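PDB 5F8V: aminotransferase, class V family protein from Trichomonas vaginalis, which probably catalyses the pyridoxal-phosphate-dependent exchange of the amino group between O-phospho-L-serine and 2-oxoglutarate, a step of L-serine biosynthesis. Local coordinates for residues A84-F89 / K113-P118; G91-V96 / S145-Y150; D97-G102 / N123-N128; A149-C154 / Q166-P171. One frame throughout, in Å; residues are numbered along the deposited sequence.

Interaction 1: residues A84-F89 / K113-P118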
loop_
_atom_site.group_PDB
_atom_site.type_symbol
_atom_site.label_atom_id
_atom_site.label_comp_id
_atom_site.label_asym_id
_atom_site.label_seq_id
_atom_site.Cartn_x
_atom_site.Cartn_y
_atom_site.Cartn_z
ATOM N N ALA A 84 7.483 7.684 9.462
ATOM C CA ALA A 84 7.262 8.988 8.838
ATOM C C ALA A 84 6.993 10.105 9.842
ATOM O O ALA A 84 7.370 11.246 9.598
ATOM C CB ALA A 84 6.143 8.910 7.803
ATOM N N ILE A 85 6.368 9.782 10.975
ATOM C CA ILE A 85 6.020 10.796 11.975
ATOM C C ILE A 85 7.243 11.634 12.421
ATOM O O ILE A 85 7.219 12.864 12.279
ATOM C CB ILE A 85 5.249 10.189 13.192
ATOM C CG1 ILE A 85 3.826 9.731 12.791
ATOM C CG2 ILE A 85 5.187 11.164 14.367
ATOM C CD1 ILE A 85 2.884 10.793 12.250
ATOM N N PRO A 86 8.307 10.988 12.949
ATOM C CA PRO A 86 9.464 11.791 13.350
ATOM C C PRO A 86 10.190 12.494 12.196
ATOM O O PRO A 86 10.613 13.636 12.374
ATOM C CB PRO A 86 10.380 10.783 14.066
ATOM C CG PRO A 86 9.910 9.438 13.631
ATOM C CD PRO A 86 8.442 9.591 13.391
ATOM N N PHE A 87 10.325 11.844 11.040
ATOM C CA PHE A 87 10.870 12.506 9.841
ATOM C C PHE A 87 10.175 13.841 9.586
ATOM O O PHE A 87 10.846 14.844 9.332
ATOM C CB PHE A 87 10.732 11.645 8.579
ATOM C CG PHE A 87 11.849 10.677 8.372
ATOM C CD1 PHE A 87 13.137 11.133 8.076
ATOM C CD2 PHE A 87 11.628 9.301 8.461
ATOM C CE1 PHE A 87 14.173 10.240 7.892
ATOM C CE2 PHE A 87 12.669 8.406 8.271
ATOM C CZ PHE A 87 13.942 8.877 7.983
ATOM N N ASN A 88 8.843 13.838 9.702
ATOM C CA ASN A 88 7.995 14.978 9.351
ATOM C C ASN A 88 7.787 16.043 10.430
ATOM O O ASN A 88 7.573 17.208 10.090
ATOM C CB ASN A 88 6.609 14.480 8.884
ATOM C CG ASN A 88 6.612 13.988 7.447
ATOM O OD1 ASN A 88 6.446 14.777 6.513
ATOM N ND2 ASN A 88 6.772 12.677 7.258
ATOM N N PHE A 89 7.813 15.659 11.709
ATOM C CA PHE A 89 7.313 16.537 12.785
ATOM C C PHE A 89 8.256 16.855 13.951
ATOM O O PHE A 89 7.866 17.604 14.853
ATOM C CB PHE A 89 6.004 15.972 13.360
ATOM C CG PHE A 89 4.910 15.802 12.347
ATOM C CD1 PHE A 89 4.452 16.887 11.596
ATOM C CD2 PHE A 89 4.303 14.558 12.158
ATOM C CE1 PHE A 89 3.435 16.725 10.668
ATOM C CE2 PHE A 89 3.288 14.398 11.235
ATOM C CZ PHE A 89 2.854 15.484 10.492
ATOM N N LYS A 113 13.120 5.697 18.421
ATOM C CA LYS A 113 14.386 5.465 19.138
ATOM C C LYS A 113 15.412 4.821 18.203
ATOM O O LYS A 113 16.560 5.272 18.130
ATOM C CB LYS A 113 14.168 4.608 20.394
ATOM C CG LYS A 113 15.185 4.846 21.504
ATOM C CD LYS A 113 14.652 4.388 22.861
ATOM C CE LYS A 113 15.348 5.074 24.029
ATOM N NZ LYS A 113 15.062 6.539 24.137
ATOM N N ARG A 114 14.975 3.809 17.458
ATOM C CA ARG A 114 15.832 3.121 16.491
ATOM C C ARG A 114 16.407 4.064 15.429
ATOM O O ARG A 114 17.613 4.044 15.177
ATOM C CB ARG A 114 15.057 1.988 15.810
ATOM C CG ARG A 114 15.892 1.129 14.878
ATOM C CD ARG A 114 15.031 0.288 13.941
ATOM N NE ARG A 114 15.659 0.201 12.615
ATOM C CZ ARG A 114 15.368 0.953 11.546
ATOM N NH1 ARG A 114 14.413 1.889 11.564
ATOM N NH2 ARG A 114 16.046 0.750 10.422
ATOM N N LEU A 115 15.547 4.875 14.804
ATOM C CA LEU A 115 15.990 5.822 13.777
ATOM C C LEU A 115 17.094 6.770 14.279
ATOM O O LEU A 115 17.967 7.148 13.507
ATOM C CB LEU A 115 14.811 6.633 13.226
ATOM C CG LEU A 115 13.776 5.872 12.385
ATOM C CD1 LEU A 115 12.535 6.726 12.189
ATOM C CD2 LEU A 115 14.337 5.432 11.042
ATOM N N ALA A 116 17.032 7.152 15.557
ATOM C CA ALA A 116 18.095 7.895 16.241
ATOM C C ALA A 116 18.490 9.183 15.517
ATOM O O ALA A 116 19.606 9.310 15.023
ATOM C CB ALA A 116 19.317 7.000 16.463
ATOM N N PHE A 117 17.559 10.131 15.447
ATOM C CA PHE A 117 17.846 11.430 14.848
ATOM C C PHE A 117 18.798 12.191 15.781
ATOM O O PHE A 117 18.452 12.400 16.938
ATOM C CB PHE A 117 16.555 12.214 14.596
ATOM C CG PHE A 117 15.722 11.661 13.469
ATOM C CD1 PHE A 117 14.625 10.839 13.727
ATOM C CD2 PHE A 117 16.036 11.952 12.146
ATOM C CE1 PHE A 117 13.854 10.327 12.688
ATOM C CE2 PHE A 117 15.269 11.438 11.100
ATOM C CZ PHE A 117 14.171 10.630 11.377
ATOM N N PRO A 118 20.010 12.562 15.299
ATOM C CA PRO A 118 20.990 13.232 16.164
ATOM C C PRO A 118 20.406 14.419 16.918
ATOM O O PRO A 118 19.679 15.228 16.328
ATOM C CB PRO A 118 22.058 13.711 15.173
ATOM C CG PRO A 118 22.029 12.692 14.100
ATOM C CD PRO A 118 20.573 12.322 13.955
#

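Interaction 2: residues G91-V96 / S145-Y150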
loop_
_atom_site.group_PDB
_atom_site.type_symbol
_atom_site.label_atom_id
_atom_site.label_comp_id
_atom_site.label_asym_id
_atom_site.label_seq_id
_atom_site.Cartn_x
_atom_site.Cartn_y
_atom_site.Cartn_z
ATOM N N GLY A 91 10.928 18.618 13.468
ATOM C CA GLY A 91 11.365 19.961 13.111
ATOM C C GLY A 91 12.761 20.206 13.657
ATOM O O GLY A 91 13.649 19.370 13.490
ATOM N N GLU A 92 12.921 21.334 14.345
ATOM C CA GLU A 92 14.174 21.709 14.996
ATOM C C GLU A 92 14.120 21.463 16.505
ATOM O O GLU A 92 15.030 21.880 17.219
ATOM C CB GLU A 92 14.487 23.198 14.744
ATOM C CG GLU A 92 14.449 23.656 13.289
ATOM C CD GLU A 92 15.681 23.249 12.483
ATOM O OE1 GLU A 92 16.406 22.304 12.883
ATOM O OE2 GLU A 92 15.916 23.880 11.425
ATOM N N HIS A 93 13.075 20.793 16.996
ATOM C CA HIS A 93 12.950 20.513 18.431
ATOM C C HIS A 93 13.982 19.483 18.885
ATOM O O HIS A 93 14.445 18.667 18.092
ATOM C CB HIS A 93 11.540 20.038 18.772
ATOM C CG HIS A 93 10.482 21.059 18.498
ATOM N ND1 HIS A 93 9.804 21.123 17.302
ATOM C CD2 HIS A 93 9.998 22.069 19.259
ATOM C CE1 HIS A 93 8.949 22.129 17.336
ATOM N NE2 HIS A 93 9.048 22.721 18.512
ATOM N N LYS A 94 14.342 19.537 20.165
ATOM C CA LYS A 94 15.381 18.674 20.722
ATOM C C LYS A 94 14.822 17.437 21.434
ATOM O O LYS A 94 15.595 16.611 21.929
ATOM C CB LYS A 94 16.277 19.478 21.675
ATOM C CG LYS A 94 16.942 20.707 21.048
ATOM C CD LYS A 94 17.769 20.356 19.815
ATOM C CE LYS A 94 18.595 21.529 19.290
ATOM N NZ LYS A 94 17.858 22.333 18.275
ATOM N N ALA A 95 13.493 17.300 21.479
ATOM C CA ALA A 95 12.863 16.165 22.149
ATOM C C ALA A 95 11.545 15.745 21.507
ATOM O O ALA A 95 10.907 16.532 20.807
ATOM C CB ALA A 95 12.645 16.486 23.624
ATOM N N VAL A 96 11.172 14.486 21.743
ATOM C CA VAL A 96 9.846 13.970 21.406
ATOM C C VAL A 96 9.326 13.118 22.560
ATOM O O VAL A 96 10.094 12.381 23.188
ATOM C CB VAL A 96 9.836 13.135 20.106
ATOM C CG1 VAL A 96 10.046 14.032 18.896
ATOM C CG2 VAL A 96 10.863 11.999 20.153
ATOM N N SER A 145 8.891 16.299 28.293
ATOM C CA SER A 145 10.163 16.903 27.898
ATOM C C SER A 145 9.977 18.393 27.650
ATOM O O SER A 145 8.897 18.830 27.251
ATOM C CB SER A 145 10.699 16.232 26.639
ATOM O OG SER A 145 10.969 14.866 26.883
ATOM N N GLU A 146 11.042 19.160 27.869
ATOM C CA GLU A 146 10.969 20.622 27.839
ATOM C C GLU A 146 10.595 21.150 26.455
ATOM O O GLU A 146 9.632 21.907 26.314
ATOM C CB GLU A 146 12.300 21.244 28.299
ATOM C CG GLU A 146 12.228 22.740 28.598
ATOM C CD GLU A 146 13.604 23.385 28.703
ATOM O OE1 GLU A 146 13.887 24.320 27.919
ATOM O OE2 GLU A 146 14.405 22.955 29.564
ATOM N N ASP A 147 11.352 20.737 25.445
ATOM C CA ASP A 147 11.191 21.249 24.082
ATOM C C ASP A 147 10.646 20.141 23.173
ATOM O O ASP A 147 11.230 19.826 22.145
ATOM C CB ASP A 147 12.543 21.785 23.573
ATOM C CG ASP A 147 12.430 22.506 22.238
ATOM O OD1 ASP A 147 11.492 23.311 22.050
ATOM O OD2 ASP A 147 13.287 22.258 21.368
ATOM N N ALA A 148 9.514 19.560 23.570
ATOM C CA ALA A 148 8.937 18.412 22.862
ATOM C C ALA A 148 8.249 18.833 21.562
ATOM O O ALA A 148 7.428 19.740 21.555
ATOM C CB ALA A 148 7.968 17.664 23.762
ATOM N N ALA A 149 8.599 18.160 20.468
ATOM C CA ALA A 149 8.021 18.430 19.156
ATOM C C ALA A 149 6.561 17.986 19.092
ATOM O O ALA A 149 5.746 18.577 18.363
ATOM C CB ALA A 149 8.827 17.728 18.067
ATOM N N TYR A 150 6.251 16.930 19.840
ATOM C CA TYR A 150 4.907 16.390 19.913
ATOM C C TYR A 150 4.779 15.426 21.090
ATOM O O TYR A 150 5.783 15.056 21.724
ATOM C CB TYR A 150 4.532 15.692 18.588
ATOM C CG TYR A 150 5.502 14.625 18.095
ATOM C CD1 TYR A 150 6.348 14.866 17.010
ATOM C CD2 TYR A 150 5.540 13.356 18.682
ATOM C CE1 TYR A 150 7.226 13.889 16.545
ATOM C CE2 TYR A 150 6.411 12.376 18.232
ATOM C CZ TYR A 150 7.246 12.641 17.160
ATOM O OH TYR A 150 8.099 11.664 16.722
#

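Interaction 3: residues D97-G102 / N123-N128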
loop_
_atom_site.group_PDB
_atom_site.type_symbol
_atom_site.label_atom_id
_atom_site.label_comp_id
_atom_site.label_asym_id
_atom_site.label_seq_id
_atom_site.Cartn_x
_atom_site.Cartn_y
_atom_site.Cartn_z
ATOM N N ASP A 97 8.023 13.227 22.828
ATOM C CA ASP A 97 7.381 12.477 23.909
ATOM C C ASP A 97 6.462 11.375 23.366
ATOM O O ASP A 97 5.602 11.628 22.504
ATOM C CB ASP A 97 6.617 13.429 24.837
ATOM C CG ASP A 97 7.539 14.149 25.855
ATOM O OD1 ASP A 97 8.638 13.641 26.164
ATOM O OD2 ASP A 97 7.163 15.227 26.365
ATOM N N TYR A 98 6.672 10.160 23.881
ATOM C CA TYR A 98 5.867 8.977 23.566
ATOM C C TYR A 98 5.263 8.428 24.854
ATOM O O TYR A 98 5.993 8.123 25.794
ATOM C CB TYR A 98 6.747 7.913 22.896
ATOM C CG TYR A 98 7.027 8.212 21.438
ATOM C CD1 TYR A 98 6.290 7.594 20.433
ATOM C CD2 TYR A 98 8.008 9.134 21.061
ATOM C CE1 TYR A 98 6.518 7.869 19.100
ATOM C CE2 TYR A 98 8.244 9.420 19.717
ATOM C CZ TYR A 98 7.495 8.782 18.743
ATOM O OH TYR A 98 7.696 9.037 17.416
ATOM N N LEU A 99 3.934 8.347 24.917
ATOM C CA LEU A 99 3.257 7.656 26.019
ATOM C C LEU A 99 2.956 6.244 25.532
ATOM O O LEU A 99 2.189 6.060 24.583
ATOM C CB LEU A 99 1.972 8.368 26.430
ATOM C CG LEU A 99 1.113 7.650 27.489
ATOM C CD1 LEU A 99 1.731 7.742 28.867
ATOM C CD2 LEU A 99 -0.310 8.189 27.504
ATOM N N CYS A 100 3.557 5.258 26.189
ATOM C CA CYS A 100 3.421 3.856 25.804
ATOM C C CYS A 100 2.441 3.156 26.734
ATOM O O CYS A 100 2.778 2.830 27.868
ATOM C CB CYS A 100 4.789 3.174 25.830
ATOM S SG CYS A 100 6.018 3.934 24.739
ATOM N N THR A 101 1.214 2.956 26.260
ATOM C CA THR A 101 0.173 2.293 27.041
ATOM C C THR A 101 0.002 0.813 26.681
ATOM O O THR A 101 -0.739 0.099 27.345
ATOM C CB THR A 101 -1.179 2.996 26.858
ATOM O OG1 THR A 101 -1.507 3.041 25.463
ATOM C CG2 THR A 101 -1.122 4.420 27.429
ATOM N N GLY A 102 0.666 0.367 25.622
ATOM C CA GLY A 102 0.541 -1.012 25.159
ATOM C C GLY A 102 1.519 -1.301 24.042
ATOM O O GLY A 102 2.515 -0.595 23.879
ATOM N N ASN A 123 11.839 10.326 24.476
ATOM C CA ASN A 123 11.456 10.132 25.861
ATOM C C ASN A 123 10.173 9.315 25.986
ATOM O O ASN A 123 9.161 9.648 25.372
ATOM C CB ASN A 123 11.273 11.497 26.526
ATOM C CG ASN A 123 10.960 11.390 28.005
ATOM O OD1 ASN A 123 11.613 10.643 28.730
ATOM N ND2 ASN A 123 9.951 12.127 28.458
ATOM N N SER A 124 10.237 8.238 26.768
ATOM C CA SER A 124 9.049 7.504 27.186
ATOM C C SER A 124 8.472 8.181 28.437
ATOM O O SER A 124 9.140 8.248 29.466
ATOM C CB SER A 124 9.391 6.046 27.476
ATOM O OG SER A 124 8.233 5.334 27.873
ATOM N N VAL A 125 7.231 8.654 28.326
ATOM C CA VAL A 125 6.585 9.554 29.306
ATOM C C VAL A 125 6.244 8.897 30.652
ATOM O O VAL A 125 6.376 9.539 31.712
ATOM C CB VAL A 125 5.302 10.179 28.678
ATOM C CG1 VAL A 125 4.375 10.788 29.713
ATOM C CG2 VAL A 125 5.679 11.228 27.642
ATOM N N ALA A 126 5.783 7.647 30.601
ATOM C CA ALA A 126 5.402 6.883 31.793
ATOM C C ALA A 126 6.185 5.571 31.901
ATOM O O ALA A 126 5.750 4.646 32.592
ATOM C CB ALA A 126 3.901 6.601 31.773
ATOM N N GLY A 127 7.338 5.498 31.237
ATOM C CA GLY A 127 8.132 4.270 31.183
ATOM C C GLY A 127 7.520 3.219 30.279
ATOM O O GLY A 127 6.406 3.386 29.768
ATOM N N ASN A 128 8.258 2.133 30.067
ATOM C CA ASN A 128 7.749 1.017 29.275
ATOM C C ASN A 128 6.573 0.374 30.016
ATOM O O ASN A 128 6.616 0.243 31.237
ATOM C CB ASN A 128 8.856 -0.008 28.981
ATOM C CG ASN A 128 9.927 0.532 28.034
ATOM O OD1 ASN A 128 9.784 1.607 27.441
ATOM N ND2 ASN A 128 11.012 -0.217 27.889
HETATM O O HOH W 1 5.587 5.760 28.305
HETATM O O HOH W 2 3.309 2.945 30.618
#

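Interaction 4: residues A149-C154 / Q166-P171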
loop_
_atom_site.group_PDB
_atom_site.type_symbol
_atom_site.label_atom_id
_atom_site.label_comp_id
_atom_site.label_asym_id
_atom_site.label_seq_id
_atom_site.Cartn_x
_atom_site.Cartn_y
_atom_site.Cartn_z
ATOM N N ALA A 149 8.599 18.160 20.468
ATOM C CA ALA A 149 8.021 18.430 19.156
ATOM C C ALA A 149 6.561 17.986 19.092
ATOM O O ALA A 149 5.746 18.577 18.363
ATOM C CB ALA A 149 8.827 17.728 18.067
ATOM N N TYR A 150 6.251 16.930 19.840
ATOM C CA TYR A 150 4.907 16.390 19.913
ATOM C C TYR A 150 4.779 15.426 21.090
ATOM O O TYR A 150 5.783 15.056 21.724
ATOM C CB TYR A 150 4.532 15.692 18.588
ATOM C CG TYR A 150 5.502 14.625 18.095
ATOM C CD1 TYR A 150 6.348 14.866 17.010
ATOM C CD2 TYR A 150 5.540 13.356 18.682
ATOM C CE1 TYR A 150 7.226 13.889 16.545
ATOM C CE2 TYR A 150 6.411 12.376 18.232
ATOM C CZ TYR A 150 7.246 12.641 17.160
ATOM O OH TYR A 150 8.099 11.664 16.722
ATOM N N PHE A 151 3.534 15.054 21.377
ATOM C CA PHE A 151 3.179 14.040 22.357
ATOM C C PHE A 151 2.481 12.928 21.573
ATOM O O PHE A 151 1.366 13.118 21.084
ATOM C CB PHE A 151 2.243 14.623 23.417
ATOM C CG PHE A 151 1.856 13.653 24.497
ATOM C CD1 PHE A 151 2.545 13.627 25.707
ATOM C CD2 PHE A 151 0.791 12.771 24.314
ATOM C CE1 PHE A 151 2.179 12.742 26.710
ATOM C CE2 PHE A 151 0.427 11.883 25.304
ATOM C CZ PHE A 151 1.122 11.867 26.509
ATOM N N TYR A 152 3.152 11.789 21.432
ATOM C CA TYR A 152 2.629 10.664 20.657
ATOM C C TYR A 152 1.938 9.674 21.576
ATOM O O TYR A 152 2.458 9.357 22.647
ATOM C CB TYR A 152 3.758 9.963 19.900
ATOM C CG TYR A 152 3.286 8.808 19.045
ATOM C CD1 TYR A 152 2.972 7.565 19.612
ATOM C CD2 TYR A 152 3.146 8.951 17.664
ATOM C CE1 TYR A 152 2.523 6.515 18.835
ATOM C CE2 TYR A 152 2.709 7.898 16.880
ATOM C CZ TYR A 152 2.405 6.690 17.472
ATOM O OH TYR A 152 1.972 5.656 16.703
ATOM N N TYR A 153 0.778 9.172 21.149
ATOM C CA TYR A 153 0.085 8.096 21.877
ATOM C C TYR A 153 -0.898 7.327 21.015
ATOM O O TYR A 153 -1.293 7.785 19.949
ATOM C CB TYR A 153 -0.630 8.636 23.118
ATOM C CG TYR A 153 -2.026 9.190 22.901
ATOM C CD1 TYR A 153 -2.222 10.460 22.370
ATOM C CD2 TYR A 153 -3.151 8.453 23.267
ATOM C CE1 TYR A 153 -3.506 10.978 22.188
ATOM C CE2 TYR A 153 -4.426 8.964 23.099
ATOM C CZ TYR A 153 -4.599 10.233 22.554
ATOM O OH TYR A 153 -5.872 10.723 22.397
ATOM N N CYS A 154 -1.290 6.163 21.515
ATOM C CA CYS A 154 -2.232 5.276 20.840
ATOM C C CYS A 154 -3.592 5.383 21.512
ATOM O O CYS A 154 -3.747 5.054 22.696
ATOM C CB CYS A 154 -1.740 3.840 20.904
ATOM S SG CYS A 154 -2.750 2.717 19.943
ATOM N N GLN A 166 -11.113 10.425 26.369
ATOM C CA GLN A 166 -10.891 11.780 25.845
ATOM C C GLN A 166 -9.401 11.996 25.588
ATOM O O GLN A 166 -8.574 11.264 26.128
ATOM C CB GLN A 166 -11.427 12.826 26.833
ATOM C CG GLN A 166 -10.656 12.917 28.145
ATOM C CD GLN A 166 -11.491 13.450 29.297
ATOM O OE1 GLN A 166 -11.257 14.554 29.794
ATOM N NE2 GLN A 166 -12.467 12.660 29.735
ATOM N N PHE A 167 -9.055 12.989 24.766
ATOM C CA PHE A 167 -7.642 13.276 24.472
ATOM C C PHE A 167 -6.916 13.727 25.748
ATOM O O PHE A 167 -7.515 14.398 26.584
ATOM C CB PHE A 167 -7.485 14.374 23.408
ATOM C CG PHE A 167 -7.976 14.001 22.023
ATOM C CD1 PHE A 167 -8.335 12.691 21.670
ATOM C CD2 PHE A 167 -8.048 14.987 21.043
ATOM C CE1 PHE A 167 -8.773 12.399 20.393
ATOM C CE2 PHE A 167 -8.478 14.690 19.760
ATOM C CZ PHE A 167 -8.843 13.399 19.436
ATOM N N PRO A 168 -5.630 13.345 25.904
ATOM C CA PRO A 168 -4.839 13.886 27.009
ATOM C C PRO A 168 -4.676 15.409 26.935
ATOM O O PRO A 168 -4.798 16.001 25.853
ATOM C CB PRO A 168 -3.472 13.213 26.837
ATOM C CG PRO A 168 -3.729 12.003 26.019
ATOM C CD PRO A 168 -4.858 12.374 25.109
ATOM N N ASP A 169 -4.419 16.012 28.094
ATOM C CA ASP A 169 -4.108 17.429 28.212
ATOM C C ASP A 169 -2.599 17.584 28.421
ATOM O O ASP A 169 -2.082 17.299 29.502
ATOM C CB ASP A 169 -4.890 18.027 29.388
ATOM C CG ASP A 169 -4.747 19.536 29.496
ATOM O OD1 ASP A 169 -4.446 20.199 28.474
ATOM O OD2 ASP A 169 -4.963 20.063 30.611
ATOM N N VAL A 170 -1.899 17.998 27.368
ATOM C CA VAL A 170 -0.456 18.218 27.418
ATOM C C VAL A 170 -0.089 19.433 26.568
ATOM O O VAL A 170 -0.839 19.796 25.652
ATOM C CB VAL A 170 0.353 16.987 26.934
ATOM C CG1 VAL A 170 0.135 15.798 27.860
ATOM C CG2 VAL A 170 0.024 16.629 25.493
ATOM N N PRO A 171 1.063 20.072 26.859
ATOM C CA PRO A 171 1.413 21.269 26.082
ATOM C C PRO A 171 1.639 20.998 24.591
ATOM O O PRO A 171 1.035 21.673 23.756
ATOM C CB PRO A 171 2.697 21.761 26.763
ATOM C CG PRO A 171 2.584 21.260 28.167
ATOM C CD PRO A 171 1.981 19.890 28.003
#

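Interaction 1: residues A84-F89 / K113-P118
P86 and F117 mark the nearest approach of the two backbones, 8.5 Å from P86 CA to F117 CA, where the end of helix 78-89 faces the last turn of helix 103-115 and the loop that leaves it. A116, the first residue beyond that helix, has a positive phi (55°), and F117 after it points back toward helix 78-89, as L115 does from the helix itself. The centre of the contact is a T-shaped (edge-to-face) aromatic pair: the edge of F117 stands on one face of F87, planes 87° apart and ring centroids 4.9 Å apart. F117 CZ leads, 3.4 Å above the F87 plane and displaced from its centre toward CD1 and CE1. F87 CG is anti to the carbonyl carbon (chi1 -86°), the turn that starts its ring toward F117. P86 fills in beside this pair. P86 CB lies 3.8 Å from F117 CE1, and P86 CG meets L115 CD1 at 4.0 Å, the proline crossing each partner at about a right angle. L115 CD1 also reaches F87 CE2 obliquely, at 4.3 Å. No hydrogen bond joins the segments; the contact is buried hydrocarbon throughout. It lies between the central sheet and the dimer partner: P86 packs on Y150 of strand 148-154, while F226 of the second subunit meets the F117 ring and packs on F87, and C227 of that subunit touches L115.

Interaction 2: residues G91-V96 / S145-Y150
H93 reaches from the loop before strand 95-98 over A149, with D147 at its ring edge. H93 CB lies 3.4 Å from D147 O and also touches A149 CB. CG, anti to the carbonyl carbon (chi1 -63°), lies over A149, whose CA makes a CH-pi contact with one ring face, 3.9 Å from the centroid. On one flank, H93 ND1 touches A149 CB at 3.6 Å and hydrogen-bonds to I90 O; on the other, H93 CD2 brings the ring edge to D147 OD1 at 3.4 Å. The backbones pair as neighbouring parallel strands in the mixed central sheet of the aminotransferase fold, with A95 bridged to A148. A149 N donates to A95 O at 2.8 Å, and A148 CA adds a C-H...O contact to the same oxygen; the bond from A95 N to D147 O is weak. The chain turns a corner at A149. Beside the bridge, K94 N binds D147 OD2 at 3.2 Å, coming from above the carboxylate plane, and A95 CB packs on S145 CB. Beyond it, V96 and Y150 lie side by side, V96 CG1 over one face of the Y150 ring, 3.9 Å from its centroid.

Interaction 3: residues D97-G102 / N123-N128
D97 and Y98 pair with N123 and S124 as adjacent parallel strands, the two strands of the beta-alpha-beta unit whose connecting helix is 103-115. Two main-chain bonds join them: Y98 N donates to N123 O at 2.9 Å, and V125 N to Y98 O at the same length. S124 CA adds a C-H...O contact to Y98 O.

Among side chains the polar link is between D97 and N123, which lie side by side and point the same way. N123 CG is anti to the backbone N (chi1 -176°), and its ND2 donates to D97 OD1 at 3.0 Å. The bond is nearly straight (165°) and in the amide plane, but it meets the carboxylate from above, 38° out of its plane. D97 OD1 is also gripped by S145 OG, its stronger partner, and N123 ND2 by K143 O.

Apolar contacts gather at V125 and A126. V125 CG2 lies 3.7 Å from D97 CB, while L99 CD1 meets A126 CB at 3.8 Å and also touches V125 CG1.

Water takes over where direct pairing stops. One molecule accepts from C100 N and A126 N, donates to G127 O and shares a hydrogen bond with S124 OG, 2.7 Å from the water oxygen. Another donates to C100 O and, at greater length, to G127 O.

Chemically, beyond V125 the two segments are bridged by water, with no direct main-chain bond between them, and the hydrogen bonds donated to the buried D97 carboxylate would be expected to stabilise its negative charge.

Interaction 4: residues A149-C154 / Q166-P171
V170 and P168 are the bumps that the loop 166-171 presses against the aromatic side chains of F151 and Y153. F151 CG is anti to the backbone N (chi1 -178°), which sets it against V170 CG2, and V170 crosses this side chain at about a right angle. V170 CG1 sits over one face of the F151 ring, 3.8 Å above its plane and off-centre toward the rim, while V170 CG2 fills the angle at the ring root, 3.6 Å from both F151 CB and F151 CG. P168 wedges into the angle between the F151 and Y153 rings. Its CG rides over one face of Y153, 4.0 Å from the centroid in a CH-pi contact, and also brushes F151 CE2 obliquely. Y153 and P168 meet tip to tip, with P168 CD 3.3 Å from Y153 CZ. At the end of the tyrosine, Y153 OH touches F167 CD1 at 3.2 Å, and the hydroxyl is hydrogen-bonded to D155 OD1. No hydrogen bond crosses the contact. Around it, W142 meets the F151 ring, F164 makes an edge-to-face pair with Y153, and F151 bonds through its backbone to I175 of the adjacent strand 174-177. Y150 and Y152, also on strand 148-154, pack on helices 78-89 and 103-115.

Interactions 2 and 3 lie within one sheet: 2 joins strand 95-98 to 148-154, 3 joins it to 121-124. Interaction 4 packs a loop on strand 148-154. Interactions 2 and 4 share A149 and Y150. Strand 95-98 ties 3 to 4 through D97 O and Y152 N, 2.7 Å apart, and the hydroxyls Y98 OH and Y150 OH, also 2.7 Å apart, join 3 to both 2 and 4. Interaction 1 adds the helical layer, with F89 O 3.4 Å from A149 CB. Centres of interactions 1 and 4 are about 17 Å apart. Pyridoxal phosphate is carried by K202, which belongs to none of these segments.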